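Local atomic coordinates of VP35 (PDB entry 6DKU), a protein that is a microbat-genome homolog of the filoviral polymerase cofactor VP35, represented here by its interferon inhibitory domain, and probably antagonises innate immune signalling. Residues A[10-15]-A[29-34]; A[49-54]-A[62-67]; A[79-84]-A[107-112]; A[90-95]-A[115-120]; A[97-102]-A[122-127]. The protein carries 1 engineered substitution. All coordinates share one frame; numbering follows the deposited sequence.

Overall arrangement
Interactions 1 and 2 belong to the helical part of the domain, interactions 4 and 5 to its sheet, and interaction 3 lies at the passage from one to the other. Interactions 1 and 2, with centres about 13 Å apart, share a core in which Leu30 and Val31 touch Ile65. Interaction 1 meets interaction 3 where Ala33 packs on Pro81, and interaction 4 through Glu29, whose carboxylate holds the hydroxyls of Tyr95 and Tyr115. Interactions 4 and 5, about 8 Å apart between centres, are joined by backbone bonds of neighbouring strands 113-119 and 122-127. Interaction 2 lies far from the sheet contacts, its centre about 26 Å from that of interaction 4.

Interaction 1: residues A[10-15]-A[29-34]; sequences TEFVRV and ELVSAI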
# COMPACT_ATOMS: atom_id res chain seq x y z
N THR A 10 8.00 -4.60 -8.98
CA THR A 10 7.33 -4.03 -10.15
C THR A 10 6.27 -4.97 -10.70
O THR A 10 5.13 -4.55 -10.96
CB THR A 10 8.36 -3.69 -11.23
OG1 THR A 10 9.42 -2.91 -10.67
CG2 THR A 10 7.70 -2.91 -12.36
N GLU A 11 6.63 -6.24 -10.90
CA GLU A 11 5.64 -7.20 -11.40
C GLU A 11 4.50 -7.39 -10.40
O GLU A 11 3.33 -7.50 -10.80
CB GLU A 11 6.33 -8.53 -11.72
CG GLU A 11 5.38 -9.65 -12.14
CD GLU A 11 4.94 -9.55 -13.59
OE1 GLU A 11 5.36 -8.61 -14.30
OE2 GLU A 11 4.15 -10.43 -14.01
N PHE A 12 4.80 -7.41 -9.10
CA PHE A 12 3.76 -7.47 -8.07
C PHE A 12 2.75 -6.34 -8.25
O PHE A 12 1.53 -6.56 -8.29
CB PHE A 12 4.40 -7.41 -6.68
CG PHE A 12 3.41 -7.42 -5.53
CD1 PHE A 12 2.95 -8.62 -5.00
CD2 PHE A 12 2.94 -6.23 -4.98
CE1 PHE A 12 2.04 -8.64 -3.94
CE2 PHE A 12 2.02 -6.24 -3.93
CZ PHE A 12 1.58 -7.44 -3.41
N VAL A 13 3.26 -5.11 -8.38
CA VAL A 13 2.39 -3.95 -8.56
C VAL A 13 1.58 -4.07 -9.85
O VAL A 13 0.39 -3.74 -9.88
CB VAL A 13 3.24 -2.65 -8.54
CG1 VAL A 13 2.55 -1.54 -9.28
CG2 VAL A 13 3.51 -2.23 -7.11
N ARG A 14 2.20 -4.55 -10.93
CA ARG A 14 1.48 -4.64 -12.21
C ARG A 14 0.35 -5.66 -12.14
O ARG A 14 -0.77 -5.40 -12.59
CB ARG A 14 2.44 -4.99 -13.34
CG ARG A 14 1.74 -5.05 -14.69
CD ARG A 14 2.60 -5.66 -15.79
NE ARG A 14 2.89 -7.08 -15.55
CZ ARG A 14 2.00 -8.06 -15.59
NH1 ARG A 14 0.72 -7.81 -15.86
NH2 ARG A 14 2.38 -9.31 -15.36
N VAL A 15 0.63 -6.83 -11.57
CA VAL A 15 -0.39 -7.87 -11.45
C VAL A 15 -1.55 -7.38 -10.60
O VAL A 15 -2.70 -7.40 -11.04
CB VAL A 15 0.21 -9.16 -10.86
CG1 VAL A 15 -0.92 -10.07 -10.36
CG2 VAL A 15 1.09 -9.87 -11.87
N GLU A 29 -1.98 2.87 -4.50
CA GLU A 29 -0.90 3.22 -3.59
C GLU A 29 -0.70 2.15 -2.52
O GLU A 29 0.43 1.90 -2.12
CB GLU A 29 -1.17 4.57 -2.93
CG GLU A 29 -1.73 5.61 -3.87
CD GLU A 29 -0.70 6.16 -4.84
OE1 GLU A 29 0.45 5.67 -4.84
OE2 GLU A 29 -1.04 7.09 -5.61
N LEU A 30 -1.78 1.51 -2.06
CA LEU A 30 -1.60 0.45 -1.08
C LEU A 30 -0.87 -0.74 -1.68
O LEU A 30 -0.01 -1.34 -1.03
CB LEU A 30 -2.96 0.01 -0.52
CG LEU A 30 -2.90 -1.06 0.57
CD1 LEU A 30 -1.88 -0.71 1.65
CD2 LEU A 30 -4.27 -1.24 1.20
N VAL A 31 -1.20 -1.09 -2.93
CA VAL A 31 -0.45 -2.12 -3.64
C VAL A 31 1.02 -1.75 -3.69
O VAL A 31 1.91 -2.55 -3.35
CB VAL A 31 -1.04 -2.32 -5.05
CG1 VAL A 31 -0.15 -3.23 -5.87
CG2 VAL A 31 -2.46 -2.86 -4.96
N SER A 32 1.30 -0.51 -4.10
CA SER A 32 2.68 -0.04 -4.19
C SER A 32 3.38 -0.06 -2.84
O SER A 32 4.58 -0.36 -2.76
CB SER A 32 2.70 1.37 -4.79
OG SER A 32 4.02 1.78 -5.10
N ALA A 33 2.66 0.26 -1.76
CA ALA A 33 3.26 0.26 -0.43
C ALA A 33 3.61 -1.15 0.01
O ALA A 33 4.71 -1.40 0.53
CB ALA A 33 2.31 0.92 0.57
N ILE A 34 2.68 -2.08 -0.20
CA ILE A 34 2.94 -3.49 0.08
C ILE A 34 4.19 -3.95 -0.65
O ILE A 34 5.05 -4.63 -0.07
CB ILE A 34 1.71 -4.34 -0.29
CG1 ILE A 34 0.53 -3.99 0.62
CG2 ILE A 34 2.02 -5.82 -0.17
CD1 ILE A 34 -0.74 -4.73 0.28
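The Phe12 ring meets helix 26-37 in two ways: the carbonyl oxygen of Val31 sits at its edge, in the ring plane, with O 3.7 Å from Phe12 CE2, while Ile34 approaches obliquely and brings CG2 to 3.6 Å from Phe12 CZ. CG of Phe12 is anti to the backbone N (chi1 178°); from there the ring extends to the other helix, touching it with CE2 and CZ, and a long, flat, apolar group suits such a span. The side chains of Phe12 and Ile34 cross at about a right angle.

One residue on, Val13, partly exposed, makes the second part of the contact. Its CG2 lies 3.7 Å from Ser32 CA, and Val31 CG1 comes within 3.8 Å of Val13 CA, so compact beta-branched side chains pack directly against backbone. Small Ser32 points its CB away and lets Val13 come close. The short helical segments run nearly antiparallel, at 155°, with axes 9.1 Å apart.

This is packing within the helical subdomain of the interferon inhibitory domain. Phe12 continues onto Leu44, Ala47 and Met48 of helix 41-56, Val31 and Ile34 rest on helix 61-71, and Glu29 reaches Tyr95 and Tyr115 on the sheet side.

Interaction 2: residues A[49-54]-A[62-67]; sequences DHFNRE and HAAIIS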
# COMPACT_ATOMS: atom_id res chain seq x y z
N ASP A 49 -0.18 -14.76 -2.93
CA ASP A 49 -0.96 -15.95 -2.64
C ASP A 49 -2.21 -15.60 -1.85
O ASP A 49 -3.30 -16.13 -2.12
CB ASP A 49 -0.10 -16.97 -1.89
CG ASP A 49 0.93 -17.64 -2.78
OD1 ASP A 49 0.76 -17.62 -4.02
OD2 ASP A 49 1.92 -18.18 -2.23
N HIS A 50 -2.09 -14.70 -0.87
CA HIS A 50 -3.25 -14.29 -0.09
C HIS A 50 -4.26 -13.54 -0.95
O HIS A 50 -5.47 -13.78 -0.85
CB HIS A 50 -2.80 -13.43 1.09
CG HIS A 50 -3.93 -12.89 1.92
ND1 HIS A 50 -4.43 -13.56 3.01
CD2 HIS A 50 -4.65 -11.75 1.80
CE1 HIS A 50 -5.42 -12.85 3.54
NE2 HIS A 50 -5.57 -11.75 2.83
N PHE A 51 -3.78 -12.62 -1.79
CA PHE A 51 -4.64 -11.90 -2.72
C PHE A 51 -5.44 -12.86 -3.59
O PHE A 51 -6.67 -12.75 -3.71
CB PHE A 51 -3.78 -10.97 -3.57
CG PHE A 51 -4.53 -10.20 -4.61
CD1 PHE A 51 -5.26 -9.07 -4.27
CD2 PHE A 51 -4.48 -10.58 -5.94
CE1 PHE A 51 -5.94 -8.35 -5.23
CE2 PHE A 51 -5.16 -9.87 -6.91
CZ PHE A 51 -5.89 -8.75 -6.55
N ASN A 52 -4.75 -13.81 -4.22
CA ASN A 52 -5.44 -14.78 -5.06
C ASN A 52 -6.38 -15.66 -4.26
O ASN A 52 -7.43 -16.08 -4.77
CB ASN A 52 -4.43 -15.62 -5.83
CG ASN A 52 -3.63 -14.80 -6.81
OD1 ASN A 52 -4.15 -13.88 -7.44
ND2 ASN A 52 -2.35 -15.13 -6.96
N ARG A 53 -6.04 -15.96 -3.00
CA ARG A 53 -6.96 -16.69 -2.14
C ARG A 53 -8.25 -15.91 -1.96
O ARG A 53 -9.35 -16.46 -2.10
CB ARG A 53 -6.30 -16.97 -0.78
CG ARG A 53 -5.59 -18.30 -0.67
CD ARG A 53 -5.16 -18.58 0.78
NE ARG A 53 -4.18 -17.61 1.28
CZ ARG A 53 -2.86 -17.77 1.23
NH1 ARG A 53 -2.34 -18.88 0.71
NH2 ARG A 53 -2.06 -16.82 1.71
N GLU A 54 -8.13 -14.61 -1.66
CA GLU A 54 -9.32 -13.81 -1.38
C GLU A 54 -10.17 -13.63 -2.63
O GLU A 54 -11.41 -13.71 -2.55
CB GLU A 54 -8.91 -12.47 -0.76
CG GLU A 54 -8.10 -12.59 0.53
CD GLU A 54 -8.92 -13.12 1.71
OE1 GLU A 54 -9.23 -14.33 1.74
OE2 GLU A 54 -9.26 -12.33 2.61
N HIS A 62 -10.32 -4.76 -4.22
CA HIS A 62 -10.14 -3.79 -3.15
C HIS A 62 -10.11 -4.47 -1.79
O HIS A 62 -9.20 -4.25 -0.98
CB HIS A 62 -11.26 -2.75 -3.19
CG HIS A 62 -11.37 -2.03 -4.50
ND1 HIS A 62 -11.85 -2.64 -5.64
CD2 HIS A 62 -11.07 -0.76 -4.85
CE1 HIS A 62 -11.83 -1.78 -6.64
NE2 HIS A 62 -11.36 -0.63 -6.19
N ALA A 63 -11.13 -5.31 -1.53
CA ALA A 63 -11.17 -6.04 -0.27
C ALA A 63 -9.93 -6.88 -0.09
O ALA A 63 -9.32 -6.87 0.98
CB ALA A 63 -12.42 -6.91 -0.19
N ALA A 64 -9.52 -7.61 -1.13
CA ALA A 64 -8.35 -8.48 -1.02
C ALA A 64 -7.11 -7.69 -0.65
O ALA A 64 -6.34 -8.10 0.23
CB ALA A 64 -8.14 -9.24 -2.34
N ILE A 65 -6.89 -6.56 -1.33
CA ILE A 65 -5.74 -5.70 -1.04
C ILE A 65 -5.74 -5.28 0.43
O ILE A 65 -4.72 -5.40 1.12
CB ILE A 65 -5.74 -4.48 -1.97
CG1 ILE A 65 -5.38 -4.90 -3.39
CG2 ILE A 65 -4.79 -3.41 -1.47
CD1 ILE A 65 -5.81 -3.87 -4.43
N ILE A 66 -6.88 -4.80 0.93
CA ILE A 66 -6.95 -4.46 2.36
C ILE A 66 -6.71 -5.69 3.22
O ILE A 66 -6.10 -5.62 4.31
CB ILE A 66 -8.31 -3.79 2.66
CG1 ILE A 66 -8.33 -2.35 2.13
CG2 ILE A 66 -8.60 -3.81 4.15
CD1 ILE A 66 -9.67 -1.64 2.29
N SER A 67 -7.14 -6.85 2.74
CA SER A 67 -7.05 -8.09 3.49
C SER A 67 -5.61 -8.51 3.69
O SER A 67 -5.30 -9.18 4.68
CB SER A 67 -7.84 -9.19 2.78
OG SER A 67 -7.59 -10.47 3.34
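Ala64 packs against Phe51 and Glu54 in a buried helix-to-helix contact, closed by a polar cluster around Ser67, where helices 41-56 and 61-71 pass each other in the helical part of the domain. The local axes lie 8.8 Å apart and run at 141°. Such an approach suits alanine: its CB stands 3.5 Å from Phe51 CD1 and 3.7 Å from Glu54 CB. Phe51 sends its ring across with CG anti to the backbone N (chi1 177°), and CE1 lies 3.9 Å from Ile65 CG1, the two side chains side by side and pointing the same way.

These two helices are successive members of the bundle that forms the helical subdomain of the VP35 interferon inhibitory domain. Phe51 also stacks edge-to-face on Tyr19, and Ile65 goes on to Leu30 and Val31 of helix 26-37.

Ser67 OG is the centre of the polar cluster. It donates to Glu54 OE2 over 2.6 Å, meeting that oxygen on the anti side, 32° out of the carboxylate plane. His50 presents NE2 to the same OG from the ring edge; the modelled separation is too short for its exact length to be trusted. Glu54 OE2 also forms a salt bridge with Arg71, which would be expected to stabilise the ionised carboxylate, and bending at chi2 (-69°) brings CD back toward the serine.

Interaction 3: residues A[79-84]-A[107-112]; sequences EAPTTQ and KTLGRG
Ala80 N donates to Lys107 O over 2.8 Å, a nearly straight bond (165° at the hydrogen) that joins the entry to strand 82-84 with the loop before strand 113-119. Around it the backbones form a single beta bridge, Glu79 opposite Thr108, with no longer ladder. The segment 79-84 is the passage from the helices into the sheet, so this bridge ties that passage to the 107-112 loop.

Glu79 adds a side-chain hold. The chain bends at chi2 (-66°) and turns its carboxylate back, so that OE1 accepts a weak bond from Lys107 N at 3.1 Å. The ammonium of Lys107 leads away to the carbonyl of Pro103.

On the apolar side Leu109 reaches across with CD2, 3.9 Å from Ala80 CA and 4.2 Å from Pro81 CD; its branched tip suits the shallow surface of a small residue and a proline ring. Pro81 also rests on Ala33 and Met36 of helix 26-37, and Leu109 on Val37.

The loop then folds through a type I turn from Leu109 to Gly112. Gly112 has a positive phi (96°), and with its backbone so turned a CB would be jammed against the carbonyl oxygen of Arg111. An ST turn overlaps the start of the type I turn: Thr108 OG1 accepts from Gly110 N at 2.9 Å.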
# COMPACT_ATOMS: atom_id res chain seq x y z
N GLU A 79 5.70 -0.88 9.27
CA GLU A 79 5.67 0.57 9.16
C GLU A 79 5.27 0.98 7.75
O GLU A 79 5.79 0.43 6.76
CB GLU A 79 7.04 1.14 9.49
CG GLU A 79 7.26 1.44 10.96
CD GLU A 79 6.37 2.55 11.48
OE1 GLU A 79 6.17 2.60 12.70
OE2 GLU A 79 5.86 3.36 10.66
N ALA A 80 4.35 1.93 7.65
CA ALA A 80 3.99 2.46 6.35
C ALA A 80 5.21 3.07 5.68
O ALA A 80 6.03 3.72 6.35
CB ALA A 80 2.89 3.51 6.49
N PRO A 81 5.38 2.89 4.37
CA PRO A 81 6.55 3.45 3.70
C PRO A 81 6.48 4.97 3.58
O PRO A 81 5.41 5.57 3.55
CB PRO A 81 6.51 2.80 2.32
CG PRO A 81 5.07 2.53 2.08
CD PRO A 81 4.49 2.18 3.44
N THR A 82 7.65 5.59 3.50
CA THR A 82 7.77 7.03 3.34
C THR A 82 8.07 7.36 1.89
O THR A 82 8.90 6.72 1.25
CB THR A 82 8.87 7.57 4.25
OG1 THR A 82 8.79 6.89 5.51
CG2 THR A 82 8.75 9.08 4.44
N THR A 83 7.35 8.35 1.37
CA THR A 83 7.62 8.96 0.07
C THR A 83 8.02 10.41 0.30
O THR A 83 7.46 11.10 1.16
CB THR A 83 6.39 8.93 -0.85
OG1 THR A 83 5.81 7.61 -0.87
CG2 THR A 83 6.78 9.33 -2.26
N GLN A 84 8.98 10.89 -0.48
CA GLN A 84 9.44 12.27 -0.37
C GLN A 84 8.92 13.06 -1.56
O GLN A 84 8.95 12.57 -2.70
CB GLN A 84 10.97 12.33 -0.30
CG GLN A 84 11.50 11.93 1.06
CD GLN A 84 12.82 12.58 1.41
OE1 GLN A 84 13.49 13.16 0.55
NE2 GLN A 84 13.21 12.51 2.68
N LYS A 107 3.26 3.76 12.80
CA LYS A 107 2.28 4.06 11.75
C LYS A 107 2.16 2.82 10.87
O LYS A 107 2.74 2.72 9.78
CB LYS A 107 2.69 5.28 10.94
CG LYS A 107 2.19 6.60 11.50
CD LYS A 107 3.16 7.17 12.54
CE LYS A 107 4.54 7.44 11.95
NZ LYS A 107 5.35 8.34 12.83
N THR A 108 1.39 1.85 11.36
CA THR A 108 1.37 0.51 10.79
C THR A 108 0.47 0.42 9.57
O THR A 108 -0.53 1.14 9.44
CB THR A 108 0.92 -0.50 11.86
OG1 THR A 108 0.59 -1.74 11.24
CG2 THR A 108 -0.26 0.02 12.67
N LEU A 109 0.83 -0.49 8.65
CA LEU A 109 -0.06 -0.79 7.54
C LEU A 109 -1.37 -1.39 8.04
O LEU A 109 -2.44 -1.09 7.51
CB LEU A 109 0.61 -1.76 6.55
CG LEU A 109 1.66 -1.23 5.58
CD1 LEU A 109 1.95 -2.28 4.52
CD2 LEU A 109 1.22 0.07 4.94
N GLY A 110 -1.29 -2.23 9.08
CA GLY A 110 -2.49 -2.83 9.63
C GLY A 110 -3.50 -1.82 10.12
O GLY A 110 -4.71 -2.02 9.99
N ARG A 111 -3.03 -0.71 10.69
CA ARG A 111 -3.95 0.34 11.11
C ARG A 111 -4.40 1.24 9.96
O ARG A 111 -4.97 2.31 10.20
CB ARG A 111 -3.30 1.18 12.22
CG ARG A 111 -4.29 1.63 13.32
CD ARG A 111 -4.04 3.06 13.79
NE ARG A 111 -2.61 3.36 13.89
CZ ARG A 111 -2.10 4.57 14.05
NH1 ARG A 111 -2.91 5.63 14.13
NH2 ARG A 111 -0.79 4.74 14.13
N GLY A 112 -4.16 0.83 8.71
CA GLY A 112 -4.73 1.48 7.55
C GLY A 112 -3.85 2.52 6.87
O GLY A 112 -4.23 3.01 5.81

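Interaction 4: residues A[90-95]-A[115-120]; sequences QIPRAY and YIYLTP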
# COMPACT_ATOMS: atom_id res chain seq x y z
N GLN A 90 2.87 18.20 -5.26
CA GLN A 90 3.14 17.00 -6.05
C GLN A 90 2.46 15.76 -5.50
O GLN A 90 2.57 14.69 -6.10
CB GLN A 90 4.65 16.75 -6.16
CG GLN A 90 5.35 17.86 -6.88
CD GLN A 90 5.94 18.86 -5.92
OE1 GLN A 90 5.35 19.14 -4.87
NE2 GLN A 90 7.01 19.52 -6.34
N ILE A 91 1.77 15.87 -4.37
CA ILE A 91 0.90 14.79 -3.90
C ILE A 91 -0.37 14.86 -4.74
O ILE A 91 -0.93 15.96 -4.90
CB ILE A 91 0.60 14.91 -2.40
CG1 ILE A 91 1.89 14.95 -1.58
CG2 ILE A 91 -0.28 13.77 -1.94
CD1 ILE A 91 1.66 15.08 -0.09
N PRO A 92 -0.85 13.74 -5.28
CA PRO A 92 -2.10 13.75 -6.06
C PRO A 92 -3.19 14.56 -5.38
O PRO A 92 -3.38 14.47 -4.17
CB PRO A 92 -2.46 12.26 -6.15
CG PRO A 92 -1.13 11.57 -6.14
CD PRO A 92 -0.23 12.40 -5.24
N ARG A 93 -3.91 15.34 -6.19
CA ARG A 93 -4.83 16.35 -5.65
C ARG A 93 -5.98 15.72 -4.88
O ARG A 93 -6.37 16.24 -3.83
CB ARG A 93 -5.37 17.21 -6.79
CG ARG A 93 -5.81 18.59 -6.34
CD ARG A 93 -4.76 19.62 -6.69
NE ARG A 93 -5.00 20.17 -8.02
CZ ARG A 93 -5.58 21.34 -8.25
NH1 ARG A 93 -5.99 22.09 -7.23
NH2 ARG A 93 -5.77 21.77 -9.49
N ALA A 94 -6.53 14.62 -5.37
CA ALA A 94 -7.68 14.02 -4.69
C ALA A 94 -7.33 13.54 -3.28
O ALA A 94 -8.23 13.41 -2.45
CB ALA A 94 -8.23 12.86 -5.51
N TYR A 95 -6.05 13.30 -3.00
CA TYR A 95 -5.64 12.89 -1.66
C TYR A 95 -5.63 14.05 -0.68
O TYR A 95 -5.66 13.81 0.54
CB TYR A 95 -4.25 12.25 -1.69
CG TYR A 95 -4.05 11.07 -2.63
CD1 TYR A 95 -5.13 10.41 -3.20
CD2 TYR A 95 -2.77 10.62 -2.94
CE1 TYR A 95 -4.93 9.34 -4.05
CE2 TYR A 95 -2.57 9.55 -3.79
CZ TYR A 95 -3.65 8.91 -4.35
OH TYR A 95 -3.46 7.85 -5.21
N TYR A 115 0.72 5.79 2.97
CA TYR A 115 1.93 6.57 2.76
C TYR A 115 2.10 7.57 3.89
O TYR A 115 1.14 8.19 4.35
CB TYR A 115 1.90 7.34 1.43
CG TYR A 115 2.15 6.52 0.20
CD1 TYR A 115 2.82 5.30 0.27
CD2 TYR A 115 1.72 6.96 -1.04
CE1 TYR A 115 3.05 4.55 -0.87
CE2 TYR A 115 1.94 6.23 -2.18
CZ TYR A 115 2.60 5.02 -2.09
OH TYR A 115 2.82 4.29 -3.23
N ILE A 116 3.34 7.72 4.31
CA ILE A 116 3.78 8.88 5.07
C ILE A 116 4.52 9.78 4.08
O ILE A 116 5.65 9.47 3.67
CB ILE A 116 4.67 8.49 6.25
CG1 ILE A 116 3.95 7.50 7.16
CG2 ILE A 116 5.06 9.72 7.03
CD1 ILE A 116 2.48 7.78 7.35
N TYR A 117 3.87 10.86 3.65
CA TYR A 117 4.51 11.80 2.74
C TYR A 117 5.46 12.71 3.51
O TYR A 117 5.13 13.17 4.61
CB TYR A 117 3.48 12.65 2.01
CG TYR A 117 2.73 11.93 0.93
CD1 TYR A 117 3.35 11.57 -0.26
CD2 TYR A 117 1.39 11.62 1.08
CE1 TYR A 117 2.66 10.90 -1.25
CE2 TYR A 117 0.69 10.96 0.10
CZ TYR A 117 1.32 10.61 -1.06
OH TYR A 117 0.61 9.95 -2.03
N LEU A 118 6.62 12.99 2.92
CA LEU A 118 7.62 13.88 3.50
C LEU A 118 7.64 15.18 2.70
O LEU A 118 8.06 15.19 1.54
CB LEU A 118 8.99 13.20 3.51
CG LEU A 118 9.36 12.64 4.88
CD1 LEU A 118 9.85 13.77 5.77
CD2 LEU A 118 8.14 11.95 5.51
N THR A 119 7.19 16.26 3.34
CA THR A 119 7.13 17.59 2.75
C THR A 119 8.02 18.53 3.54
O THR A 119 8.26 18.32 4.73
CB THR A 119 5.69 18.14 2.75
OG1 THR A 119 5.43 18.76 4.01
CG2 THR A 119 4.69 17.02 2.51
N PRO A 120 8.55 19.58 2.89
CA PRO A 120 9.48 20.48 3.58
C PRO A 120 8.93 21.11 4.84
O PRO A 120 9.70 21.35 5.77
CB PRO A 120 9.80 21.53 2.50
CG PRO A 120 9.67 20.76 1.23
CD PRO A 120 8.51 19.83 1.44
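Tyr117 and Ile91 bury most of the surface here, with Tyr95 a distant third. Ile91 lies over one face of the Tyr117 ring: its CD1 is 3.8 Å from the ring centroid, 26° off the ring normal, a CH-pi contact. The methyl is offset toward the rim and comes nearest to Tyr117 CG, at 3.5 Å. The second branch serves the other end of the ring, for Ile91 CG2 stands 3.6 Å from Tyr117 CZ. An isoleucine suits this place because its two branches can meet both ends of one aromatic ring; CG1 is anti to the carbonyl carbon (chi1 -56°) and CD1 continues fully extended (chi2 180°), which carries the terminal methyl onto the ring. The opposite face of the ring is met by Tyr115 CB, so Tyr117 is held between its own strand and the loop.

At the far end the phenol oxygen takes over. Tyr117 OH lies at the edge of the Tyr95 ring, near its plane, 3.6 Å from CD2, and the two tyrosine side chains cross at about a right angle. Tyr95 is itself propped by Pro92, whose CB sits over one face of its ring, while the backbone N of Tyr95 donates to Pro92 O at 3.1 Å, closing a turn of the loop.

This is packing of the connection between strands 82-84 and 100-101 onto the sheet. Ile91 also touches Leu99 and Val85, Tyr117 leans on Leu126 of strand 122-127, and the hydroxyls of Tyr95 and Tyr115 both reach Glu29 of helix 26-37, joining sheet and helices.

Interaction 5: residues A[97-102]-A[122-127]; sequences RRLRDV and GSLGLK. Engineered in segment 97-102: Arg97 (natural residue Gly).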
# COMPACT_ATOMS: atom_id res chain seq x y z
N ARG A 97 -7.59 16.25 0.64
CA ARG A 97 -8.57 16.41 1.71
C ARG A 97 -8.45 15.33 2.77
O ARG A 97 -8.91 15.55 3.90
CB ARG A 97 -9.98 16.42 1.13
CG ARG A 97 -10.16 15.54 -0.08
CD ARG A 97 -11.61 15.47 -0.49
NE ARG A 97 -12.26 14.32 0.11
CZ ARG A 97 -12.30 13.11 -0.44
NH1 ARG A 97 -11.71 12.91 -1.61
NH2 ARG A 97 -12.91 12.10 0.17
N ARG A 98 -7.84 14.19 2.46
CA ARG A 98 -7.71 13.11 3.43
C ARG A 98 -6.37 13.11 4.16
O ARG A 98 -6.20 12.34 5.11
CB ARG A 98 -7.92 11.76 2.74
CG ARG A 98 -9.23 11.66 1.95
CD ARG A 98 -9.62 10.21 1.67
NE ARG A 98 -8.61 9.51 0.87
CZ ARG A 98 -7.84 8.53 1.34
NH1 ARG A 98 -7.96 8.13 2.61
NH2 ARG A 98 -6.95 7.94 0.55
N LEU A 99 -5.43 13.94 3.74
CA LEU A 99 -4.14 13.99 4.41
C LEU A 99 -4.31 14.49 5.84
O LEU A 99 -5.02 15.47 6.08
CB LEU A 99 -3.17 14.87 3.63
CG LEU A 99 -2.84 14.48 2.19
CD1 LEU A 99 -1.98 15.54 1.52
CD2 LEU A 99 -2.16 13.11 2.10
N ARG A 100 -3.68 13.81 6.79
CA ARG A 100 -3.68 14.19 8.19
C ARG A 100 -2.25 14.19 8.70
O ARG A 100 -1.38 13.48 8.18
CB ARG A 100 -4.52 13.24 9.06
CG ARG A 100 -5.91 12.92 8.53
CD ARG A 100 -6.90 13.96 9.01
NE ARG A 100 -8.19 13.78 8.37
CZ ARG A 100 -8.54 14.40 7.25
NH1 ARG A 100 -9.75 14.20 6.72
NH2 ARG A 100 -7.68 15.21 6.64
N ASP A 101 -1.99 15.00 9.72
CA ASP A 101 -0.67 14.99 10.34
C ASP A 101 -0.44 13.63 11.00
O ASP A 101 -1.37 12.87 11.26
CB ASP A 101 -0.52 16.13 11.34
CG ASP A 101 -1.76 16.34 12.17
OD1 ASP A 101 -2.87 16.34 11.59
OD2 ASP A 101 -1.63 16.52 13.40
N VAL A 102 0.83 13.34 11.26
CA VAL A 102 1.21 11.96 11.54
C VAL A 102 1.66 11.84 12.99
O VAL A 102 2.39 12.71 13.49
CB VAL A 102 2.30 11.51 10.54
CG1 VAL A 102 3.65 12.13 10.85
CG2 VAL A 102 2.38 9.99 10.49
N GLY A 122 6.18 19.67 7.07
CA GLY A 122 5.18 18.74 7.54
C GLY A 122 5.46 17.32 7.08
O GLY A 122 6.20 17.06 6.13
N SER A 123 4.86 16.38 7.81
CA SER A 123 4.90 14.95 7.53
C SER A 123 3.45 14.48 7.48
O SER A 123 2.85 14.19 8.51
CB SER A 123 5.70 14.21 8.59
OG SER A 123 6.35 13.07 8.05
N LEU A 124 2.88 14.43 6.27
CA LEU A 124 1.46 14.19 6.08
C LEU A 124 1.22 12.72 5.74
O LEU A 124 1.90 12.15 4.89
CB LEU A 124 0.91 15.07 4.96
CG LEU A 124 1.25 16.56 5.04
CD1 LEU A 124 0.43 17.36 4.04
CD2 LEU A 124 1.04 17.09 6.45
N GLY A 125 0.23 12.13 6.41
CA GLY A 125 -0.08 10.72 6.23
C GLY A 125 -1.33 10.53 5.40
O GLY A 125 -2.29 11.30 5.50
N LEU A 126 -1.33 9.49 4.57
CA LEU A 126 -2.48 9.12 3.77
C LEU A 126 -2.91 7.72 4.16
O LEU A 126 -2.10 6.79 4.12
CB LEU A 126 -2.16 9.20 2.27
CG LEU A 126 -3.26 8.67 1.35
CD1 LEU A 126 -4.23 9.78 1.00
CD2 LEU A 126 -2.66 8.07 0.10
N LYS A 127 -4.16 7.58 4.57
CA LYS A 127 -4.74 6.30 4.93
C LYS A 127 -5.47 5.70 3.73
O LYS A 127 -5.69 6.36 2.71
CB LYS A 127 -5.67 6.43 6.13
CG LYS A 127 -4.93 6.69 7.41
CD LYS A 127 -5.78 6.48 8.66
CE LYS A 127 -5.37 7.47 9.75
NZ LYS A 127 -5.23 6.84 11.10
O HOH W 1 -5.72 9.59 4.96
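Leu99, Arg98 and the backbone of Arg100 form the close-packed part of this contact. Arg100 and Gly125 are an antiparallel hydrogen-bonded pair: Gly125 N donates to Arg100 O at 2.7 Å, and Arg100 N to Gly125 O at 3.1 Å. Leu99 is buried, its CD1 3.9 Å from Leu124 CD1 and its CD2 3.9 Å from Leu126 CB; a branched leucine can meet both, and it also reaches Tyr117 and Ile91. Val102 extends the packing onto Ser123. Arg98, only partly exposed, bends at chi3 (-61°) and grips Lys127 O end-on, NH1 at 2.9 Å and NH2 at 3.0 Å, with that oxygen near the guanidinium plane while Leu126 CD1 lies over one face.

The open side is at Arg100 and Asp101, both exposed. There Arg100 holds the carbonyl oxygen of engineered Arg97 with NH1 and NH2.

This short edge strand therefore relies on few backbone bonds, supplemented by Arg98, which captures Lys127 O across the contact, while Arg100 braces its own segment. Lys127 itself makes a cation-pi contact with Trp113. One carbonyl oxygen thus takes two guanidinium N-H groups, and the backbone N-H of the same lysine is met by a water that in turn donates to Arg98 O.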